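Local coordinates for protein gamma-glutamyl-gamma-aminobutyraldehyde dehydrogenase (Burkholderia cenocepacia, PDB 4LIH) that probably oxidises gamma-glutamyl-gamma-aminobutyraldehyde to the corresponding acid with NAD(P)+, as a member of the aldehyde dehydrogenase family, at residues A[72-77]-A[166-171]; A[68-73]-A[224-229]; A[300-305]-A[331-336]. One frame throughout, in Å; residues are numbered along the deposited sequence.

Contact 1. Residues A[72-77]-A[166-171]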
ATOM      1  N   ALA A  72      27.405 -21.205  11.492  1.00 10.89           N
ATOM      2  CA  ALA A  72      27.754 -22.012  10.321  1.00 10.99           C
ATOM      3  C   ALA A  72      26.561 -22.808   9.804  1.00 11.02           C
ATOM      4  O   ALA A  72      26.318 -22.848   8.581  1.00 11.02           O
ATOM      5  CB  ALA A  72      28.919 -22.950  10.636  1.00 11.18           C
ATOM      6  N   ALA A  73      25.809 -23.394  10.732  1.00 10.92           N
ATOM      7  CA  ALA A  73      24.614 -24.178  10.380  1.00 10.98           C
ATOM      8  C   ALA A  73      23.521 -23.280   9.769  1.00 10.82           C
ATOM      9  O   ALA A  73      22.813 -23.656   8.845  1.00 10.72           O
ATOM     10  CB  ALA A  73      24.070 -24.911  11.610  1.00 11.09           C
ATOM     11  N   ALA A  74      23.382 -22.098  10.343  1.00 10.90           N
ATOM     12  CA  ALA A  74      22.451 -21.088   9.852  1.00 10.71           C
ATOM     13  C   ALA A  74      22.795 -20.634   8.446  1.00 10.95           C
ATOM     14  O   ALA A  74      21.913 -20.466   7.564  1.00 10.36           O
ATOM     15  CB  ALA A  74      22.482 -19.922  10.796  1.00 10.68           C
ATOM     16  N   ARG A  75      24.086 -20.362   8.261  1.00 11.48           N
ATOM     17  CA  ARG A  75      24.642 -19.932   6.984  1.00 12.01           C
ATOM     18  C   ARG A  75      24.419 -21.041   5.959  1.00 12.36           C
ATOM     19  O   ARG A  75      23.971 -20.791   4.822  1.00 12.01           O
ATOM     20  CB  ARG A  75      26.134 -19.629   7.126  1.00 12.51           C
ATOM     21  CG  ARG A  75      26.882 -19.393   5.807  1.00 13.02           C
ATOM     22  CD  ARG A  75      26.135 -18.390   4.902  1.00 13.13           C
ATOM     23  NE  ARG A  75      26.062 -17.162   5.596  1.00 12.92           N
ATOM     24  CZ  ARG A  75      25.263 -16.128   5.353  1.00 12.61           C
ATOM     25  NH1 ARG A  75      24.393 -16.081   4.350  1.00 12.47           N
ATOM     26  NH2 ARG A  75      25.354 -15.124   6.187  1.00 12.41           N
ATOM     27  N   ARG A  76      24.711 -22.273   6.369  1.00 12.56           N
ATOM     28  CA  ARG A  76      24.608 -23.396   5.442  1.00 12.94           C
ATOM     29  C   ARG A  76      23.167 -23.561   5.002  1.00 12.32           C
ATOM     30  O   ARG A  76      22.873 -23.676   3.799  1.00 12.16           O
ATOM     31  CB  ARG A  76      25.087 -24.682   6.105  1.00 13.99           C
ATOM     32  CG  ARG A  76      25.072 -25.889   5.178  1.00 15.04           C
ATOM     33  CD  ARG A  76      25.081 -27.185   5.979  1.00 15.98           C
ATOM     34  NE  ARG A  76      23.816 -27.338   6.693  1.00 16.94           N
ATOM     35  CZ  ARG A  76      23.684 -27.605   7.993  1.00 17.65           C
ATOM     36  NH1 ARG A  76      24.749 -27.741   8.792  1.00 17.82           N
ATOM     37  NH2 ARG A  76      22.457 -27.731   8.498  1.00 17.73           N
ATOM     38  N   ALA A  77      22.264 -23.500   5.970  1.00 11.82           N
ATOM     39  CA  ALA A  77      20.863 -23.737   5.675  1.00 11.69           C
ATOM     40  C   ALA A  77      20.270 -22.610   4.827  1.00 11.70           C
ATOM     41  O   ALA A  77      19.428 -22.887   3.979  1.00 11.51           O
ATOM     42  CB  ALA A  77      20.055 -23.896   6.946  1.00 11.55           C
ATOM     43  N   VAL A 166      17.562 -11.331   4.479  1.00  8.41           N
ATOM     44  CA  VAL A 166      18.935 -10.771   4.608  1.00  8.46           C
ATOM     45  C   VAL A 166      19.953 -11.952   4.723  1.00  8.51           C
ATOM     46  O   VAL A 166      21.117 -11.868   4.287  1.00  8.79           O
ATOM     47  CB  VAL A 166      18.958  -9.704   5.763  1.00  8.41           C
ATOM     48  CG1 VAL A 166      18.847 -10.342   7.116  1.00  8.40           C
ATOM     49  CG2 VAL A 166      20.167  -8.789   5.726  1.00  8.46           C
ATOM     50  N   GLY A 167      19.495 -13.063   5.258  1.00  8.33           N
ATOM     51  CA  GLY A 167      20.357 -14.274   5.451  1.00  8.42           C
ATOM     52  C   GLY A 167      20.361 -14.814   6.870  1.00  8.34           C
ATOM     53  O   GLY A 167      19.429 -15.499   7.296  1.00  8.21           O
ATOM     54  N   VAL A 168      21.465 -14.593   7.583  1.00  8.33           N
ATOM     55  CA  VAL A 168      21.578 -15.063   8.938  1.00  8.30           C
ATOM     56  C   VAL A 168      21.289 -13.941   9.944  1.00  8.29           C
ATOM     57  O   VAL A 168      21.986 -12.870   9.964  1.00  8.36           O
ATOM     58  CB  VAL A 168      22.979 -15.683   9.239  1.00  8.35           C
ATOM     59  CG1 VAL A 168      23.071 -16.020  10.709  1.00  8.28           C
ATOM     60  CG2 VAL A 168      23.262 -16.929   8.363  1.00  8.45           C
ATOM     61  N   VAL A 169      20.277 -14.180  10.790  1.00  8.27           N
ATOM     62  CA  VAL A 169      19.840 -13.192  11.804  1.00  8.23           C
ATOM     63  C   VAL A 169      20.186 -13.681  13.198  1.00  8.36           C
ATOM     64  O   VAL A 169      19.878 -14.811  13.533  1.00  8.36           O
ATOM     65  CB  VAL A 169      18.330 -12.959  11.714  1.00  8.13           C
ATOM     66  CG1 VAL A 169      17.852 -12.035  12.798  1.00  8.12           C
ATOM     67  CG2 VAL A 169      17.947 -12.387  10.342  1.00  8.12           C
ATOM     68  N   ALA A 170      20.906 -12.850  13.957  1.00  8.49           N
ATOM     69  CA  ALA A 170      21.170 -13.075  15.363  1.00  8.57           C
ATOM     70  C   ALA A 170      20.147 -12.284  16.145  1.00  8.60           C
ATOM     71  O   ALA A 170      19.893 -11.138  15.824  1.00  8.65           O
ATOM     72  CB  ALA A 170      22.592 -12.658  15.716  1.00  8.65           C
ATOM     73  N   ALA A 171      19.525 -12.914  17.118  1.00  8.79           N
ATOM     74  CA  ALA A 171      18.642 -12.223  18.074  1.00  8.98           C
ATOM     75  C   ALA A 171      19.090 -12.431  19.522  1.00  9.29           C
ATOM     76  O   ALA A 171      19.196 -13.567  19.991  1.00  9.48           O
ATOM     77  CB  ALA A 171      17.244 -12.713  17.886  1.00  9.04           C
TER
HETATM   78  O   HOH W   1      23.025 -13.549   3.081  1.00 11.65           O

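Contact 2. Residues A[68-73]-A[224-229]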
ATOM      1  N   ASN A  68      30.003 -20.312  16.833  1.00 12.95           N
ATOM      2  CA  ASN A  68      30.451 -20.566  15.471  1.00 13.06           C
ATOM      3  C   ASN A  68      29.728 -21.741  14.818  1.00 12.87           C
ATOM      4  O   ASN A  68      29.382 -21.655  13.646  1.00 13.04           O
ATOM      5  CB  ASN A  68      31.956 -20.788  15.388  1.00 13.46           C
ATOM      6  CG  ASN A  68      32.751 -19.507  15.439  1.00 13.79           C
ATOM      7  OD1 ASN A  68      32.244 -18.376  15.284  1.00 13.39           O
ATOM      8  ND2 ASN A  68      34.044 -19.684  15.664  1.00 14.08           N
ATOM      9  N   ALA A  69      29.478 -22.825  15.575  1.00 12.65           N
ATOM     10  CA  ALA A  69      28.713 -23.945  15.041  1.00 12.45           C
ATOM     11  C   ALA A  69      27.276 -23.533  14.621  1.00 12.09           C
ATOM     12  O   ALA A  69      26.793 -23.940  13.535  1.00 11.97           O
ATOM     13  CB  ALA A  69      28.663 -25.081  16.047  1.00 12.64           C
ATOM     14  N   ALA A  70      26.629 -22.707  15.467  1.00 11.50           N
ATOM     15  CA  ALA A  70      25.261 -22.226  15.235  1.00 11.11           C
ATOM     16  C   ALA A  70      25.217 -21.340  14.001  1.00 10.76           C
ATOM     17  O   ALA A  70      24.398 -21.534  13.136  1.00 10.54           O
ATOM     18  CB  ALA A  70      24.751 -21.466  16.444  1.00 11.07           C
ATOM     19  N   VAL A  71      26.152 -20.393  13.902  1.00 10.62           N
ATOM     20  CA  VAL A  71      26.228 -19.501  12.772  1.00 10.55           C
ATOM     21  C   VAL A  71      26.523 -20.216  11.449  1.00 10.63           C
ATOM     22  O   VAL A  71      25.934 -19.883  10.419  1.00 10.48           O
ATOM     23  CB  VAL A  71      27.241 -18.352  13.026  1.00 10.50           C
ATOM     24  CG1 VAL A  71      27.520 -17.597  11.742  1.00 10.57           C
ATOM     25  CG2 VAL A  71      26.728 -17.411  14.113  1.00 10.36           C
ATOM     26  N   ALA A  72      27.405 -21.205  11.492  1.00 10.89           N
ATOM     27  CA  ALA A  72      27.754 -22.012  10.321  1.00 10.99           C
ATOM     28  C   ALA A  72      26.561 -22.808   9.804  1.00 11.02           C
ATOM     29  O   ALA A  72      26.318 -22.848   8.581  1.00 11.02           O
ATOM     30  CB  ALA A  72      28.919 -22.950  10.636  1.00 11.18           C
ATOM     31  N   ALA A  73      25.809 -23.394  10.732  1.00 10.92           N
ATOM     32  CA  ALA A  73      24.614 -24.178  10.380  1.00 10.98           C
ATOM     33  C   ALA A  73      23.521 -23.280   9.769  1.00 10.82           C
ATOM     34  O   ALA A  73      22.813 -23.656   8.845  1.00 10.72           O
ATOM     35  CB  ALA A  73      24.070 -24.911  11.610  1.00 11.09           C
ATOM     36  N   VAL A 224      18.037 -23.697  10.814  1.00 11.11           N
ATOM     37  CA  VAL A 224      17.229 -22.503  10.516  1.00 10.77           C
ATOM     38  C   VAL A 224      16.829 -21.746  11.799  1.00 10.50           C
ATOM     39  O   VAL A 224      16.678 -20.485  11.787  1.00 10.08           O
ATOM     40  CB  VAL A 224      16.038 -22.909   9.647  1.00 10.94           C
ATOM     41  CG1 VAL A 224      15.019 -21.761   9.563  1.00 10.82           C
ATOM     42  CG2 VAL A 224      16.522 -23.342   8.261  1.00 11.09           C
ATOM     43  N   PHE A 225      16.712 -22.512  12.902  1.00 10.24           N
ATOM     44  CA  PHE A 225      16.433 -21.947  14.217  1.00 10.06           C
ATOM     45  C   PHE A 225      17.295 -22.645  15.271  1.00 10.07           C
ATOM     46  O   PHE A 225      17.143 -23.831  15.499  1.00 10.43           O
ATOM     47  CB  PHE A 225      14.940 -21.967  14.568  1.00  9.95           C
ATOM     48  CG  PHE A 225      14.601 -21.222  15.858  1.00  9.82           C
ATOM     49  CD1 PHE A 225      14.869 -19.863  16.024  1.00  9.69           C
ATOM     50  CD2 PHE A 225      14.032 -21.907  16.916  1.00  9.81           C
ATOM     51  CE1 PHE A 225      14.538 -19.223  17.219  1.00  9.61           C
ATOM     52  CE2 PHE A 225      13.745 -21.300  18.104  1.00  9.69           C
ATOM     53  CZ  PHE A 225      13.989 -19.937  18.264  1.00  9.56           C
ATOM     54  N   ASN A 226      18.263 -21.899  15.800  1.00  9.92           N
ATOM     55  CA  ASN A 226      19.241 -22.362  16.793  1.00  9.85           C
ATOM     56  C   ASN A 226      19.150 -21.476  18.037  1.00  9.82           C
ATOM     57  O   ASN A 226      18.940 -20.256  17.934  1.00  9.41           O
ATOM     58  CB  ASN A 226      20.652 -22.215  16.256  1.00  9.93           C
ATOM     59  CG  ASN A 226      20.805 -22.719  14.837  1.00 10.01           C
ATOM     60  OD1 ASN A 226      20.973 -23.917  14.604  1.00 10.16           O
ATOM     61  ND2 ASN A 226      20.656 -21.811  13.869  1.00 10.00           N
ATOM     62  N   VAL A 227      19.346 -22.088  19.212  1.00  9.89           N
ATOM     63  CA  VAL A 227      19.326 -21.377  20.486  1.00  9.91           C
ATOM     64  C   VAL A 227      20.651 -21.682  21.210  1.00 10.15           C
ATOM     65  O   VAL A 227      21.049 -22.872  21.362  1.00 10.69           O
ATOM     66  CB  VAL A 227      18.083 -21.761  21.344  1.00  9.80           C
ATOM     67  CG1 VAL A 227      18.160 -21.177  22.758  1.00  9.68           C
ATOM     68  CG2 VAL A 227      16.791 -21.307  20.645  1.00  9.68           C
ATOM     69  N   VAL A 228      21.361 -20.615  21.562  1.00 10.27           N
ATOM     70  CA  VAL A 228      22.684 -20.656  22.171  1.00 10.47           C
ATOM     71  C   VAL A 228      22.638 -19.967  23.535  1.00 10.47           C
ATOM     72  O   VAL A 228      22.869 -18.756  23.640  1.00 10.07           O
ATOM     73  CB  VAL A 228      23.724 -19.966  21.259  1.00 10.63           C
ATOM     74  CG1 VAL A 228      25.109 -19.928  21.873  1.00 10.96           C
ATOM     75  CG2 VAL A 228      23.755 -20.669  19.931  1.00 10.73           C
ATOM     76  N   PRO A 229      22.353 -20.749  24.584  1.00 10.45           N
ATOM     77  CA  PRO A 229      22.342 -20.167  25.933  1.00 10.60           C
ATOM     78  C   PRO A 229      23.750 -19.764  26.406  1.00 10.83           C
ATOM     79  O   PRO A 229      24.747 -20.288  25.880  1.00 10.42           O
ATOM     80  CB  PRO A 229      21.747 -21.278  26.813  1.00 10.59           C
ATOM     81  CG  PRO A 229      21.483 -22.443  25.946  1.00 10.64           C
ATOM     82  CD  PRO A 229      22.003 -22.177  24.569  1.00 10.66           C
TER

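Contact 3. Residues A[300-305]-A[331-336]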
ATOM      1  N   ALA A 300       0.296  -0.097  34.711  1.00 11.24           N
ATOM      2  CA  ALA A 300       1.301   0.341  33.764  1.00 10.93           C
ATOM      3  C   ALA A 300       2.694   0.239  34.356  1.00 10.57           C
ATOM      4  O   ALA A 300       3.648   0.237  33.638  1.00 10.61           O
ATOM      5  CB  ALA A 300       1.006   1.772  33.316  1.00 10.82           C
ATOM      6  N   ILE A 301       2.789   0.227  35.673  1.00 10.50           N
ATOM      7  CA  ILE A 301       4.063   0.261  36.388  1.00 10.23           C
ATOM      8  C   ILE A 301       4.288  -0.940  37.261  1.00 10.31           C
ATOM      9  O   ILE A 301       5.400  -1.202  37.636  1.00 10.24           O
ATOM     10  CB  ILE A 301       4.187   1.582  37.226  1.00 10.12           C
ATOM     11  CG1 ILE A 301       5.566   1.739  37.897  1.00 10.15           C
ATOM     12  CG2 ILE A 301       3.075   1.713  38.293  1.00 10.16           C
ATOM     13  CD1 ILE A 301       6.751   1.604  36.918  1.00 10.05           C
ATOM     14  N   PHE A 302       3.229  -1.671  37.618  1.00 10.45           N
ATOM     15  CA  PHE A 302       3.383  -2.800  38.518  1.00 10.44           C
ATOM     16  C   PHE A 302       3.224  -4.143  37.821  1.00 10.60           C
ATOM     17  O   PHE A 302       3.721  -5.132  38.345  1.00 10.66           O
ATOM     18  CB  PHE A 302       2.400  -2.679  39.715  1.00 10.43           C
ATOM     19  CG  PHE A 302       2.527  -1.385  40.487  1.00 10.37           C
ATOM     20  CD1 PHE A 302       3.747  -0.825  40.751  1.00 10.29           C
ATOM     21  CD2 PHE A 302       1.401  -0.748  40.965  1.00 10.33           C
ATOM     22  CE1 PHE A 302       3.861   0.369  41.453  1.00 10.30           C
ATOM     23  CE2 PHE A 302       1.510   0.423  41.649  1.00 10.43           C
ATOM     24  CZ  PHE A 302       2.754   0.978  41.908  1.00 10.35           C
ATOM     25  N   TYR A 303       2.564  -4.178  36.662  1.00 10.89           N
ATOM     26  CA  TYR A 303       2.522  -5.364  35.814  1.00 11.44           C
ATOM     27  C   TYR A 303       3.943  -5.880  35.462  1.00 11.14           C
ATOM     28  O   TYR A 303       4.816  -5.119  35.094  1.00 11.02           O
ATOM     29  CB  TYR A 303       1.728  -5.136  34.506  1.00 11.85           C
ATOM     30  CG  TYR A 303       1.674  -6.432  33.715  1.00 12.41           C
ATOM     31  CD1 TYR A 303       0.762  -7.401  34.057  1.00 12.95           C
ATOM     32  CD2 TYR A 303       2.533  -6.694  32.668  1.00 12.82           C
ATOM     33  CE1 TYR A 303       0.696  -8.601  33.392  1.00 13.46           C
ATOM     34  CE2 TYR A 303       2.470  -7.916  31.991  1.00 13.30           C
ATOM     35  CZ  TYR A 303       1.528  -8.845  32.396  1.00 13.16           C
ATOM     36  OH  TYR A 303       1.361 -10.061  31.846  1.00 14.38           O
ATOM     37  N   ASN A 304       4.146  -7.182  35.574  1.00 10.96           N
ATOM     38  CA  ASN A 304       5.478  -7.779  35.410  1.00 10.48           C
ATOM     39  C   ASN A 304       6.540  -7.155  36.290  1.00 10.47           C
ATOM     40  O   ASN A 304       7.689  -6.996  35.919  1.00 10.17           O
ATOM     41  CB  ASN A 304       5.910  -7.695  33.948  1.00 10.38           C
ATOM     42  CG  ASN A 304       6.798  -8.824  33.558  1.00 10.17           C
ATOM     43  OD1 ASN A 304       6.462  -9.965  33.780  1.00 10.25           O
ATOM     44  ND2 ASN A 304       7.952  -8.512  32.989  1.00 10.19           N
ATOM     45  N   MET A 305       6.129  -6.755  37.480  1.00 10.61           N
ATOM     46  CA  MET A 305       7.047  -6.156  38.441  1.00 10.68           C
ATOM     47  C   MET A 305       7.743  -4.858  37.988  1.00 10.49           C
ATOM     48  O   MET A 305       8.847  -4.578  38.427  1.00 10.42           O
ATOM     49  CB  MET A 305       8.123  -7.187  38.825  1.00 10.63           C
ATOM     50  CG  MET A 305       7.575  -8.473  39.447  1.00 10.88           C
ATOM     51  SD  MET A 305       6.679  -9.662  38.367  1.00 10.95           S
ATOM     52  CE  MET A 305       8.014 -10.542  37.566  1.00 10.97           C
ATOM     53  N   ALA A 331      -5.079   2.722  46.372  1.00 14.44           N
ATOM     54  CA  ALA A 331      -6.033   1.630  46.441  1.00 14.72           C
ATOM     55  C   ALA A 331      -5.725   0.567  45.362  1.00 14.65           C
ATOM     56  O   ALA A 331      -5.629  -0.608  45.664  1.00 14.43           O
ATOM     57  CB  ALA A 331      -7.421   2.173  46.249  1.00 14.59           C
ATOM     58  N   ALA A 332      -5.542   1.007  44.117  1.00 14.73           N
ATOM     59  CA  ALA A 332      -5.149   0.101  43.032  1.00 15.22           C
ATOM     60  C   ALA A 332      -3.846  -0.670  43.279  1.00 15.51           C
ATOM     61  O   ALA A 332      -3.743  -1.848  42.884  1.00 15.25           O
ATOM     62  CB  ALA A 332      -5.028   0.859  41.737  1.00 15.36           C
ATOM     63  N   ALA A 333      -2.845  -0.004  43.856  1.00 15.90           N
ATOM     64  CA  ALA A 333      -1.542  -0.654  44.156  1.00 16.52           C
ATOM     65  C   ALA A 333      -1.663  -1.876  45.058  1.00 17.34           C
ATOM     66  O   ALA A 333      -0.809  -2.765  45.002  1.00 16.77           O
ATOM     67  CB  ALA A 333      -0.542   0.346  44.748  1.00 16.60           C
ATOM     68  N   ARG A 334      -2.736  -1.948  45.868  1.00 18.90           N
ATOM     69  CA  ARG A 334      -2.939  -3.067  46.802  1.00 19.93           C
ATOM     70  C   ARG A 334      -3.007  -4.433  46.137  1.00 20.47           C
ATOM     71  O   ARG A 334      -2.461  -5.399  46.693  1.00 21.29           O
ATOM     72  CB  ARG A 334      -4.186  -2.856  47.689  1.00 20.92           C
ATOM     73  N   ALA A 335      -3.641  -4.534  44.976  1.00 19.75           N
ATOM     74  CA  ALA A 335      -3.745  -5.831  44.287  1.00 19.83           C
ATOM     75  C   ALA A 335      -2.383  -6.400  43.907  1.00 19.32           C
ATOM     76  O   ALA A 335      -2.271  -7.570  43.508  1.00 19.77           O
ATOM     77  CB  ALA A 335      -4.586  -5.685  43.040  1.00 20.45           C
ATOM     78  N   TYR A 336      -1.349  -5.561  43.964  1.00 18.56           N
ATOM     79  CA  TYR A 336      -0.022  -5.966  43.514  1.00 17.92           C
ATOM     80  C   TYR A 336       0.901  -6.239  44.681  1.00 18.62           C
ATOM     81  O   TYR A 336       2.097  -5.982  44.591  1.00 18.97           O
ATOM     82  CB  TYR A 336       0.599  -4.906  42.624  1.00 16.98           C
ATOM     83  CG  TYR A 336      -0.152  -4.661  41.373  1.00 16.82           C
ATOM     84  CD1 TYR A 336      -1.171  -3.746  41.323  1.00 16.08           C
ATOM     85  CD2 TYR A 336       0.147  -5.368  40.224  1.00 16.50           C
ATOM     86  CE1 TYR A 336      -1.878  -3.524  40.150  1.00 16.17           C
ATOM     87  CE2 TYR A 336      -0.546  -5.147  39.056  1.00 16.44           C
ATOM     88  CZ  TYR A 336      -1.548  -4.218  39.019  1.00 15.91           C
ATOM     89  OH  TYR A 336      -2.224  -4.038  37.835  1.00 16.11           O
TER

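Contact 1. Residues A[72-77]-A[166-171]
Arg75, on helix 64-80, reaches across Val168 of strand 157-172, in the mixed sheet of the probable nucleotide-binding domain. Its CB already lies 4.1 Å from Val168 CG2. The chain leaves with CG anti to the backbone N (chi1 170°), then bends at chi2 and again at chi3, which folds the guanidinium back over the valine. Arg75 NE is 3.9 Å from Val168 CG2, CZ is slightly nearer, and NH2 closes to 3.5 Å of the same methyl, which sits under one face of the guanidinium, toward its rim. The valine's two methyls also meet the neighbouring residue of the same helix: Val168 CG1 and CG2 are each 3.9 Å from Ala74 CB. At the tip, Arg75 NH1 gives a hydrogen bond of 3.1 Å to a water, and that water donates to Val166 O at 2.8 Å. The rest of the charge is met from elsewhere, by salt bridges from NE to Asp243, NH2 to Asp245 and NH1 to Asp79. Asp245 also accepts from Val168 N, tying the strand to the same carboxylate. A guanidinium with a valine methyl over one face and salt bridges to three carboxylates would probably stay protonated, its rotation held by those bonds.

Contact 2. Residues A[68-73]-A[224-229]
Ala70 presses its CB against Val228, meeting CG2 at 3.7 Å, and Ala70 CB also lies 4.2 Å from Asn226 CB. In Val228, CG1 is anti to the backbone N (chi1 178°), which leaves CG2 beside that N and against Ala70 CB. Asn226 also points at the helix, between Ala70 and Ala73. There its ND2 comes within 3.8 Å of Ala70 O, too long for a hydrogen bond, and Asn226 OD1 stands 4.4 Å from Ala73 CB. The contact is therefore packing, although one partner is an amide. Here helix 64-80 lies against parallel strands 195-199 and 225-227 of the alpha/beta sheet that, in aldehyde dehydrogenases, forms the Rossmann-type nucleotide-binding domain; Val227, which points away from helix 64-80, packs on helix 206-218 through Ala208 and Ala212. Val197 of strand 195-199 touches both Ala70 and Asn226. The polar end of Asn226 is satisfied within the core: OD1 accepts from Asp33 N, while ND2 donates to Gly223 O and to Val196 O, so three backbone groups fix the amide's rotation.

Contact 3. Residues A[300-305]-A[331-336]
Phe302 sets its CB over one face of the Tyr336 ring, a CH-pi contact that joins helix 290-302 to segment 331-336. Strand 314-318 lies between helices 290-302 and 319-333 in the chain; its parallel neighbours include 280-283 and 411-417, in the sheet of what is, by family, the catalytic domain of an aldehyde dehydrogenase. Phe302 CB stands 3.7 Å from the Tyr336 ring centroid, 20° off the ring normal, and leans toward the rim, where Tyr336 CD2 is nearest at 3.5 Å. The two rings themselves meet obliquely, their planes at 57° and their centroids 5.6 Å apart. Farther along the phenyl, Phe302 CE2 reaches Ala333 CB at 3.7 Å.

The two aromatic side chains cross at about a right angle. A chi1 of -56° sets Phe302 CG beside its backbone N and anti to the carbonyl carbon. Behind the phenyl, Ile301 CG2 covers one face over its centre. Further out, Pro391 of strand 388-395 touches both aromatic side chains, Val393 touches the phenyl, and Ala298 lies against Tyr336 from the preceding turn of helix 290-302. Ala333 O sits at the edge of the tyrosine ring and in its plane, while Tyr336 N donates to that same Ala333 O at 3.0 Å.

Overall arrangement
Contacts 1 and 2 share helix 64-80 and the same mixed sheet: their centres are 8 Å apart, they overlap in Ala72 and Ala73, and they touch where Ala77 CB packs on Val224 CG2 at 3.8 Å. Both are buried. Contact 3, only partly buried, lies across the chain's centre, about 41 Å from contact 1 and 39 Å from contact 2, measured centre to centre, and joins other elements beside the second sheet. None of the three has a direct hydrogen bond across, but contact 1 adds a water bridge and outside salt bridges, contact 2 an amide held by outside backbone groups, and contact 3 a CH-pi contact with apolar packing.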